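Local coordinates for brain tumor protein (PDB 6J9R) that acts as a translational repressor of the TRIM family and probably dimerises through this antiparallel coiled-coil domain, at the interface of chains A and B. Residues are numbered along the deposited sequence; one frame, centred on the assembly and turned at random. Chains: chain A/B, Brain tumor protein.

Contact 1: the interface of chains A and B. Residues chain A 9, 12-13, 16-17; chain B 95, 99, 102-103, 116.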
ATOM      1  N   LEU A   9     -44.336  -2.138 -50.406  1.00 28.46           N
ATOM      2  CA  LEU A   9     -44.925  -2.755 -49.210  1.00 36.50           C
ATOM      3  C   LEU A   9     -44.273  -4.095 -48.904  1.00 41.47           C
ATOM      4  O   LEU A   9     -43.949  -4.372 -47.755  1.00 49.05           O
ATOM      5  CB  LEU A   9     -46.430  -2.974 -49.365  1.00 34.92           C
ATOM      6  CG  LEU A   9     -47.339  -2.513 -48.224  1.00 40.67           C
ATOM      7  CD1 LEU A   9     -48.613  -3.359 -48.164  1.00 41.59           C
ATOM      8  CD2 LEU A   9     -46.610  -2.515 -46.883  1.00 45.72           C
ATOM      9  N   LEU A  12     -40.930  -3.534 -47.368  1.00 27.78           N
ATOM     10  CA  LEU A  12     -41.035  -3.127 -45.981  1.00 30.32           C
ATOM     11  C   LEU A  12     -41.236  -4.333 -45.046  1.00 34.08           C
ATOM     12  O   LEU A  12     -40.514  -4.504 -44.063  1.00 36.57           O
ATOM     13  CB  LEU A  12     -42.191  -2.146 -45.826  1.00 26.14           C
ATOM     14  CG  LEU A  12     -42.304  -1.184 -44.626  1.00 29.28           C
ATOM     15  CD1 LEU A  12     -43.671  -1.250 -44.036  1.00 22.62           C
ATOM     16  CD2 LEU A  12     -41.234  -1.340 -43.552  1.00 24.71           C
ATOM     17  N   LEU A  13     -42.210  -5.170 -45.377  1.00 34.62           N
ATOM     18  CA  LEU A  13     -42.560  -6.333 -44.572  1.00 29.94           C
ATOM     19  C   LEU A  13     -41.384  -7.304 -44.461  1.00 32.75           C
ATOM     20  O   LEU A  13     -41.082  -7.829 -43.375  1.00 34.63           O
ATOM     21  CB  LEU A  13     -43.784  -7.019 -45.176  1.00 25.28           C
ATOM     22  CG  LEU A  13     -45.041  -6.146 -45.115  1.00 34.12           C
ATOM     23  CD1 LEU A  13     -46.140  -6.738 -45.939  1.00 40.37           C
ATOM     24  CD2 LEU A  13     -45.537  -5.920 -43.691  1.00 26.78           C
HETATM   25  N   MSE A  16     -38.864  -5.709 -42.107  1.00 27.26           N
HETATM   26  CA  MSE A  16     -39.270  -5.893 -40.708  1.00 28.89           C
HETATM   27  C   MSE A  16     -39.119  -7.328 -40.240  1.00 28.00           C
HETATM   28  O   MSE A  16     -38.601  -7.570 -39.140  1.00 32.09           O
HETATM   29  CB  MSE A  16     -40.706  -5.427 -40.505  1.00 26.26           C
HETATM   30  CG  MSE A  16     -40.894  -3.992 -40.939  1.00 29.51           C
HETATM   31 SE   MSE A  16     -42.739  -3.408 -40.871  1.00 48.88          SE
HETATM   32  CE  MSE A  16     -43.155  -3.758 -38.997  1.00 31.36           C
ATOM     33  N   ARG A  17     -39.548  -8.283 -41.061  1.00 24.93           N
ATOM     34  CA  ARG A  17     -39.458  -9.681 -40.640  1.00 25.01           C
ATOM     35  C   ARG A  17     -38.001 -10.124 -40.567  1.00 32.63           C
ATOM     36  O   ARG A  17     -37.622 -10.930 -39.698  1.00 31.31           O
ATOM     37  CB  ARG A  17     -40.263 -10.581 -41.574  1.00 28.47           C
ATOM     38  CG  ARG A  17     -41.776 -10.346 -41.521  1.00 27.80           C
ATOM     39  CD  ARG A  17     -42.498 -11.437 -42.332  1.00 30.55           C
ATOM     40  NE  ARG A  17     -43.953 -11.312 -42.326  1.00 29.81           N
ATOM     41  CZ  ARG A  17     -44.743 -11.841 -41.389  1.00 35.14           C
ATOM     42  NH1 ARG A  17     -46.065 -11.709 -41.464  1.00 30.88           N
ATOM     43  NH2 ARG A  17     -44.211 -12.517 -40.381  1.00 38.00           N
TER
ATOM     44  N   GLY B  95     -44.151  -6.300 -33.662  1.00 28.77           N
ATOM     45  CA  GLY B  95     -43.658  -6.280 -35.028  1.00 28.26           C
ATOM     46  C   GLY B  95     -44.355  -7.333 -35.846  1.00 27.88           C
ATOM     47  O   GLY B  95     -44.879  -7.041 -36.910  1.00 35.23           O
ATOM     48  N   CYS B  99     -47.089  -6.814 -39.070  1.00 28.83           N
ATOM     49  CA  CYS B  99     -46.863  -7.385 -40.398  1.00 28.19           C
ATOM     50  C   CYS B  99     -48.080  -8.212 -40.848  1.00 29.39           C
ATOM     51  O   CYS B  99     -48.540  -8.085 -41.980  1.00 36.05           O
ATOM     52  CB  CYS B  99     -45.599  -8.253 -40.408  1.00 27.19           C
ATOM     53  SG  CYS B  99     -44.025  -7.310 -40.297  1.00 27.09           S
ATOM     54  N   VAL B 102     -50.890  -5.930 -41.784  1.00 30.80           N
ATOM     55  CA  VAL B 102     -50.622  -5.274 -43.043  1.00 30.87           C
ATOM     56  C   VAL B 102     -50.858  -6.239 -44.200  1.00 33.82           C
ATOM     57  O   VAL B 102     -51.565  -5.902 -45.145  1.00 38.47           O
ATOM     58  CB  VAL B 102     -49.177  -4.722 -43.100  1.00 30.53           C
ATOM     59  CG1 VAL B 102     -48.824  -4.344 -44.497  1.00 40.36           C
ATOM     60  CG2 VAL B 102     -49.021  -3.527 -42.179  1.00 31.42           C
ATOM     61  N   GLU B 103     -50.316  -7.449 -44.097  1.00 39.23           N
ATOM     62  CA  GLU B 103     -50.433  -8.446 -45.165  1.00 36.91           C
ATOM     63  C   GLU B 103     -51.862  -8.938 -45.390  1.00 42.69           C
ATOM     64  O   GLU B 103     -52.179  -9.422 -46.469  1.00 46.10           O
ATOM     65  CB  GLU B 103     -49.544  -9.644 -44.876  1.00 33.20           C
ATOM     66  CG  GLU B 103     -48.080  -9.383 -45.134  1.00 41.85           C
ATOM     67  CD  GLU B 103     -47.171 -10.299 -44.339  1.00 53.44           C
ATOM     68  OE1 GLU B 103     -47.697 -11.235 -43.704  1.00 60.54           O
ATOM     69  OE2 GLU B 103     -45.945 -10.071 -44.322  1.00 53.98           O
ATOM     70  N   ALA B 116     -46.216   0.627 -38.901  1.00 27.11           N
ATOM     71  CA  ALA B 116     -45.222  -0.316 -39.418  1.00 25.77           C
ATOM     72  C   ALA B 116     -43.866   0.382 -39.597  1.00 32.32           C
ATOM     73  O   ALA B 116     -42.828  -0.151 -39.213  1.00 30.05           O
ATOM     74  CB  ALA B 116     -45.684  -0.943 -40.736  1.00 26.49           C
TER
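A:Arg17 leaves its helix with CG anti to the carbonyl carbon (chi1 -66°) and stays extended as far as NE, while B:Glu103, likewise extended beyond CG, comes from the other chain to meet it tip to tip. The guanidinium takes the carboxylate side-on, one nitrogen to each oxygen. NE of A:Arg17 gives a hydrogen bond to OE2 of B:Glu103 at 3.1 Å; OE2 lies in the guanidinium plane and accepts on its syn lone pair. NH1 of A:Arg17 reaches OE1 of B:Glu103 at 2.8 Å, a salt bridge and hydrogen bond tilted out of the carboxylate plane. With the two planes 23° apart, this paired grip restrains rotation of both groups. B:Cys99 lays its CB over one guanidinium face, near the rim, and its SG lies 3.8 Å from CB of A:Met16. Next to the charged pair the packing is apolar. A:Leu13 slides past B:Glu103 in the opposite direction, its CD1 3.4 Å from CG of the glutamate, while its other methyl, CD2, touches CG1 of B:Val102 at 3.7 Å. A:Leu9 adds CD2 to that same valine methyl. The selenomethionine A:Met16 bends at chi3 (57°) and puts its selenium 3.8 Å from CB of B:Ala116, which A:Leu12 also touches through CD1. Helix 8-27 of chain A thus packs against the end of the long helix 30-104 of chain B and against its returning helix 110-128, closing a small helical bundle at one end of the rod.

Contact 2: the interface of chains A and B. Residues chain A 95, 99, 116-117, 119-120, 123; chain B 12, 15-16, 19.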
ATOM      1  N   GLY A  95      43.999   6.457  34.177  1.00 40.13           N
ATOM      2  CA  GLY A  95      44.488   7.807  33.994  1.00 40.30           C
ATOM      3  C   GLY A  95      44.741   8.489  35.325  1.00 42.94           C
ATOM      4  O   GLY A  95      45.801   9.086  35.553  1.00 41.99           O
ATOM      5  N   CYS A  99      48.125   9.662  37.031  1.00 42.06           N
ATOM      6  CA  CYS A  99      48.339  11.047  37.443  1.00 43.20           C
ATOM      7  C   CYS A  99      48.829  11.124  38.881  1.00 55.01           C
ATOM      8  O   CYS A  99      49.772  11.858  39.204  1.00 57.87           O
ATOM      9  CB  CYS A  99      47.060  11.864  37.315  1.00 44.35           C
ATOM     10  SG  CYS A  99      46.571  12.209  35.629  1.00 49.08           S
ATOM     11  N   ALA A 116      51.645   7.593  31.006  1.00 24.99           N
ATOM     12  CA  ALA A 116      50.861   8.825  30.994  1.00 31.19           C
ATOM     13  C   ALA A 116      50.581   9.262  29.549  1.00 31.80           C
ATOM     14  O   ALA A 116      49.447   9.557  29.203  1.00 31.70           O
ATOM     15  CB  ALA A 116      51.580   9.955  31.769  1.00 28.45           C
ATOM     16  N   LEU A 117      51.604   9.245  28.701  1.00 29.64           N
ATOM     17  CA  LEU A 117      51.447   9.647  27.313  1.00 29.29           C
ATOM     18  C   LEU A 117      50.460   8.780  26.522  1.00 35.55           C
ATOM     19  O   LEU A 117      49.659   9.285  25.726  1.00 36.94           O
ATOM     20  CB  LEU A 117      52.800   9.601  26.621  1.00 33.42           C
ATOM     21  CG  LEU A 117      53.635  10.872  26.458  1.00 38.39           C
ATOM     22  CD1 LEU A 117      53.147  12.015  27.315  1.00 46.21           C
ATOM     23  CD2 LEU A 117      55.059  10.545  26.768  1.00 30.46           C
ATOM     24  N   LEU A 119      48.039   6.887  27.843  1.00 28.46           N
ATOM     25  CA  LEU A 119      46.717   7.057  28.409  1.00 32.11           C
ATOM     26  C   LEU A 119      46.136   8.387  27.943  1.00 39.49           C
ATOM     27  O   LEU A 119      44.921   8.503  27.711  1.00 43.45           O
ATOM     28  CB  LEU A 119      46.779   6.966  29.930  1.00 33.79           C
ATOM     29  CG  LEU A 119      46.949   5.528  30.459  1.00 31.56           C
ATOM     30  CD1 LEU A 119      47.133   5.547  31.964  1.00 35.74           C
ATOM     31  CD2 LEU A 119      45.792   4.618  30.069  1.00 27.85           C
ATOM     32  N   ARG A 120      46.994   9.397  27.802  1.00 38.26           N
ATOM     33  CA  ARG A 120      46.494  10.700  27.373  1.00 39.69           C
ATOM     34  C   ARG A 120      45.934  10.566  25.972  1.00 43.01           C
ATOM     35  O   ARG A 120      44.884  11.106  25.676  1.00 45.46           O
ATOM     36  CB  ARG A 120      47.574  11.776  27.399  1.00 40.21           C
ATOM     37  CG  ARG A 120      47.040  13.180  27.052  1.00 46.58           C
ATOM     38  CD  ARG A 120      47.297  13.626  25.617  1.00 50.39           C
ATOM     39  NE  ARG A 120      48.542  14.371  25.492  1.00 59.27           N
ATOM     40  CZ  ARG A 120      49.685  13.834  25.070  1.00 62.66           C
ATOM     41  NH1 ARG A 120      50.778  14.592  24.990  1.00 56.64           N
ATOM     42  NH2 ARG A 120      49.737  12.537  24.730  1.00 56.00           N
ATOM     43  N   LEU A 123      42.541   8.670  26.084  1.00 48.43           N
ATOM     44  CA  LEU A 123      41.463   9.510  26.587  1.00 47.85           C
ATOM     45  C   LEU A 123      40.967  10.439  25.481  1.00 57.07           C
ATOM     46  O   LEU A 123      39.763  10.743  25.398  1.00 61.09           O
ATOM     47  CB  LEU A 123      41.916  10.296  27.820  1.00 44.44           C
ATOM     48  CG  LEU A 123      42.217   9.411  29.041  1.00 40.59           C
ATOM     49  CD1 LEU A 123      43.194  10.081  30.029  1.00 35.13           C
ATOM     50  CD2 LEU A 123      40.934   9.012  29.744  1.00 37.74           C
TER
ATOM     51  N   LEU B  12      50.918  18.272  30.831  1.00 57.73           N
ATOM     52  CA  LEU B  12      50.482  16.923  30.529  1.00 55.77           C
ATOM     53  C   LEU B  12      49.434  16.442  31.514  1.00 54.79           C
ATOM     54  O   LEU B  12      48.380  15.939  31.118  1.00 56.76           O
ATOM     55  CB  LEU B  12      51.653  15.963  30.545  1.00 53.90           C
ATOM     56  CG  LEU B  12      51.198  14.538  30.276  1.00 52.27           C
ATOM     57  CD1 LEU B  12      50.599  14.462  28.872  1.00 53.72           C
ATOM     58  CD2 LEU B  12      52.360  13.569  30.445  1.00 50.47           C
ATOM     59  N   ASP B  15      46.164  18.342  31.338  1.00 59.84           N
ATOM     60  CA  ASP B  15      45.528  17.958  30.090  1.00 60.40           C
ATOM     61  C   ASP B  15      44.811  16.617  30.230  1.00 64.34           C
ATOM     62  O   ASP B  15      43.653  16.482  29.814  1.00 63.75           O
ATOM     63  CB  ASP B  15      46.565  17.907  28.969  1.00 60.58           C
ATOM     64  CG  ASP B  15      45.980  17.424  27.656  1.00 68.17           C
ATOM     65  OD1 ASP B  15      44.815  17.761  27.350  1.00 71.85           O
ATOM     66  OD2 ASP B  15      46.701  16.727  26.915  1.00 69.53           O
HETATM   67  N   MSE B  16      45.494  15.639  30.825  1.00 64.14           N
HETATM   68  CA  MSE B  16      44.895  14.341  31.117  1.00 61.53           C
HETATM   69  C   MSE B  16      43.694  14.494  32.033  1.00 61.01           C
HETATM   70  O   MSE B  16      42.639  13.909  31.783  1.00 63.12           O
HETATM   71  CB  MSE B  16      45.903  13.395  31.771  1.00 59.18           C
HETATM   72  CG  MSE B  16      47.070  13.010  30.904  1.00 60.82           C
HETATM   73 SE   MSE B  16      48.314  11.871  31.880  1.00 68.74          SE
HETATM   74  CE  MSE B  16      47.103  10.362  32.230  1.00 50.01           C
ATOM     75  N   LYS B  19      40.749  15.996  30.167  1.00 68.00           N
ATOM     76  CA  LYS B  19      40.092  15.068  29.252  1.00 65.84           C
ATOM     77  C   LYS B  19      39.317  14.033  30.053  1.00 64.13           C
ATOM     78  O   LYS B  19      38.216  13.633  29.662  1.00 67.98           O
ATOM     79  CB  LYS B  19      41.107  14.404  28.319  1.00 63.11           C
ATOM     80  CG  LYS B  19      41.777  15.385  27.358  1.00 70.93           C
ATOM     81  CD  LYS B  19      42.965  14.773  26.630  1.00 63.14           C
TER
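Helix 7-23 of chain B packs against helix 110-128 of chain A and the end of chain A's long helix 30-104, and B:Met16 reaches both. This selenomethionine runs extended to its selenium and then turns at chi3 (62°). CG of B:Met16 lies 3.7 Å from CB of A:Arg120. The terminal methyl CE of B:Met16 comes within 3.9 Å of SG of A:Cys99. One turn earlier in B:Leu12, CG anti to the backbone N (chi1 178°) carries the branch toward chain A, where CD2 of B:Leu12 meets CD1 of A:Leu117 at 3.6 Å, the two leucines crossing at about a right angle. The other branch, CD1, sits over a guanidinium face of A:Arg120, toward the rim. That arginine is bent at chi2 and chi3, and NE of A:Arg120 meets OD2 of B:Asp15 at 3.3 Å. The salt bridge is long and poorly aligned and its hydrogen bond weak, with the guanidinium and carboxylate planes 57° apart; packing by B:Leu12 and B:Met16 also bears on this side chain. Together these contacts fasten the amino-terminal helix of one chain to the carboxy-terminal part of the other, which should help hold the dimer's end together.

Contact 3: the interface of chains A and B. Residues chain A 23, 26-27, 30, 33; chain B 84-85, 88, 92.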
ATOM      1  N   ILE A  23     -33.048 -10.112 -34.468  1.00 35.45           N
ATOM      2  CA  ILE A  23     -33.196  -9.862 -33.034  1.00 32.28           C
ATOM      3  C   ILE A  23     -33.415 -11.161 -32.266  1.00 31.89           C
ATOM      4  O   ILE A  23     -32.811 -11.384 -31.227  1.00 33.06           O
ATOM      5  CB  ILE A  23     -34.347  -8.894 -32.771  1.00 33.37           C
ATOM      6  CG1 ILE A  23     -33.917  -7.475 -33.125  1.00 35.56           C
ATOM      7  CG2 ILE A  23     -34.819  -8.974 -31.310  1.00 30.65           C
ATOM      8  CD1 ILE A  23     -35.077  -6.540 -33.345  1.00 40.95           C
ATOM      9  N   ILE A  26     -29.964 -12.795 -32.223  1.00 66.96           N
ATOM     10  CA  ILE A  26     -29.023 -12.082 -31.351  1.00 73.17           C
ATOM     11  C   ILE A  26     -29.543 -11.912 -29.922  1.00 72.57           C
ATOM     12  O   ILE A  26     -28.873 -11.301 -29.096  1.00 77.35           O
ATOM     13  CB  ILE A  26     -28.664 -10.675 -31.905  1.00 44.62           C
ATOM     14  N   ALA A  27     -30.731 -12.432 -29.624  1.00 55.33           N
ATOM     15  CA  ALA A  27     -31.176 -12.431 -28.246  1.00 53.54           C
ATOM     16  C   ALA A  27     -30.485 -13.584 -27.564  1.00 58.22           C
ATOM     17  O   ALA A  27     -30.236 -13.543 -26.351  1.00 67.74           O
ATOM     18  CB  ALA A  27     -32.708 -12.547 -28.124  1.00 30.33           C
ATOM     19  N   SER A  30     -31.133 -16.004 -23.294  1.00 75.03           N
ATOM     20  CA  SER A  30     -31.003 -14.882 -22.360  1.00 68.49           C
ATOM     21  C   SER A  30     -30.599 -15.370 -20.973  1.00 65.47           C
ATOM     22  O   SER A  30     -30.048 -14.615 -20.171  1.00 65.65           O
ATOM     23  CB  SER A  30     -32.298 -14.073 -22.265  1.00 69.27           C
ATOM     24  OG  SER A  30     -33.338 -14.808 -21.652  1.00 72.57           O
ATOM     25  N   ASN A  33     -26.708 -15.826 -21.181  1.00 61.27           N
ATOM     26  CA  ASN A  33     -26.005 -14.553 -21.154  1.00 63.04           C
ATOM     27  C   ASN A  33     -25.907 -14.008 -19.725  1.00 63.55           C
ATOM     28  O   ASN A  33     -24.873 -13.467 -19.319  1.00 58.89           O
ATOM     29  CB  ASN A  33     -26.706 -13.550 -22.069  1.00 67.36           C
ATOM     30  CG  ASN A  33     -27.158 -14.178 -23.374  1.00 79.20           C
ATOM     31  OD1 ASN A  33     -26.511 -15.092 -23.889  1.00 88.31           O
ATOM     32  ND2 ASN A  33     -28.286 -13.708 -23.908  1.00 78.92           N
TER
ATOM     33  N   TRP B  84     -33.218  -4.952 -22.300  1.00 34.09           N
ATOM     34  CA  TRP B  84     -33.123  -5.161 -23.742  1.00 29.50           C
ATOM     35  C   TRP B  84     -33.929  -6.384 -24.182  1.00 41.05           C
ATOM     36  O   TRP B  84     -34.681  -6.316 -25.163  1.00 46.87           O
ATOM     37  CB  TRP B  84     -31.666  -5.312 -24.173  1.00 29.14           C
ATOM     38  CG  TRP B  84     -31.501  -5.378 -25.676  1.00 35.29           C
ATOM     39  CD1 TRP B  84     -31.240  -4.331 -26.523  1.00 32.29           C
ATOM     40  CD2 TRP B  84     -31.597  -6.553 -26.508  1.00 36.53           C
ATOM     41  NE1 TRP B  84     -31.168  -4.784 -27.826  1.00 36.98           N
ATOM     42  CE2 TRP B  84     -31.387  -6.139 -27.847  1.00 35.34           C
ATOM     43  CE3 TRP B  84     -31.850  -7.910 -26.252  1.00 34.56           C
ATOM     44  CZ2 TRP B  84     -31.422  -7.033 -28.928  1.00 28.64           C
ATOM     45  CZ3 TRP B  84     -31.872  -8.806 -27.332  1.00 36.24           C
ATOM     46  CH2 TRP B  84     -31.663  -8.361 -28.652  1.00 31.42           C
ATOM     47  N   GLN B  85     -33.805  -7.480 -23.431  1.00 37.71           N
ATOM     48  CA  GLN B  85     -34.524  -8.711 -23.732  1.00 38.33           C
ATOM     49  C   GLN B  85     -36.024  -8.520 -23.734  1.00 39.49           C
ATOM     50  O   GLN B  85     -36.710  -8.986 -24.639  1.00 35.58           O
ATOM     51  CB  GLN B  85     -34.191  -9.806 -22.712  1.00 36.20           C
ATOM     52  CG  GLN B  85     -32.798 -10.365 -22.854  1.00 49.60           C
ATOM     53  CD  GLN B  85     -32.637 -11.222 -24.095  1.00 50.98           C
ATOM     54  OE1 GLN B  85     -33.621 -11.650 -24.694  1.00 51.15           O
ATOM     55  NE2 GLN B  85     -31.387 -11.483 -24.481  1.00 45.82           N
ATOM     56  N   SER B  88     -37.203  -6.379 -26.502  1.00 39.44           N
ATOM     57  CA  SER B  88     -37.161  -7.212 -27.698  1.00 40.51           C
ATOM     58  C   SER B  88     -38.374  -8.162 -27.791  1.00 38.58           C
ATOM     59  O   SER B  88     -38.976  -8.287 -28.858  1.00 28.07           O
ATOM     60  CB  SER B  88     -35.863  -8.020 -27.744  1.00 35.39           C
ATOM     61  OG  SER B  88     -34.769  -7.211 -28.150  1.00 37.73           O
ATOM     62  N   ILE B  92     -40.847  -7.813 -30.950  1.00 27.12           N
ATOM     63  CA  ILE B  92     -41.080  -8.971 -31.800  1.00 30.35           C
ATOM     64  C   ILE B  92     -42.567  -9.260 -31.858  1.00 27.11           C
ATOM     65  O   ILE B  92     -43.116  -9.443 -32.926  1.00 27.02           O
ATOM     66  CB  ILE B  92     -40.344 -10.200 -31.273  1.00 37.77           C
ATOM     67  CG1 ILE B  92     -38.828 -10.033 -31.433  1.00 36.61           C
ATOM     68  CG2 ILE B  92     -40.837 -11.456 -31.953  1.00 25.59           C
ATOM     69  CD1 ILE B  92     -38.042 -10.985 -30.547  1.00 37.05           C
TER
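B:Trp84 and B:Gln85 both point at A:Ala27, but in different ways. The indole comes edge-first: CG is anti to the backbone N (chi1 -174°), and the six-membered ring of B:Trp84 brings CZ3 to 3.8 Å from CA of A:Ala27, whose CB lies in the ring plane at its edge. B:Gln85 instead bends at chi2 and delivers its amide to the backbone. NE2 of B:Gln85 donates to the carbonyl O of A:Ala27 at 3.0 Å, in the carbonyl plane and on a lone pair. The same carbonyl oxygen accepts from ND2 of A:Asn33 within its own chain, although that asparagine is poorly ordered. A:Ser30 caps one face of the B:Gln85 amide, its CB 3.4 Å from CD of B:Gln85. Over one indole face, toward the rim, B:Ser88 sets OG, which hydrogen-bonds to the carbonyl O of B:Trp84 at 3.1 Å. A:Ile23 then meets this serine with its CG2 branch, 3.6 Å from OG of B:Ser88, and the same methyl touches CD1 of B:Ile92 at 3.9 Å. The patch lies where helix 8-27 of chain A ends and turns into the long helix 30-104, so the glutamine of the partner's long helix grips the chain at its bend.

Contact 1 and contact 3 are neighbours, their C-alpha centres about 20 Å apart, and share helix 8-27 of chain A and helix 30-104 of chain B. Contact 2 lies at the opposite end of the rod, about 118 Å from contact 1 and about 100 Å from contact 3. It repeats much of contact 1 with the chains exchanged: A:Met16, A:Leu12, B:Gly95, B:Cys99 and B:Ala116 return as B:Met16, B:Leu12, A:Gly95, A:Cys99 and A:Ala116. This two-fold arrangement follows from antiparallel long helices, each end being closed by the first helix of one chain and, from the other, the end of the long helix with the returning helix 110-128.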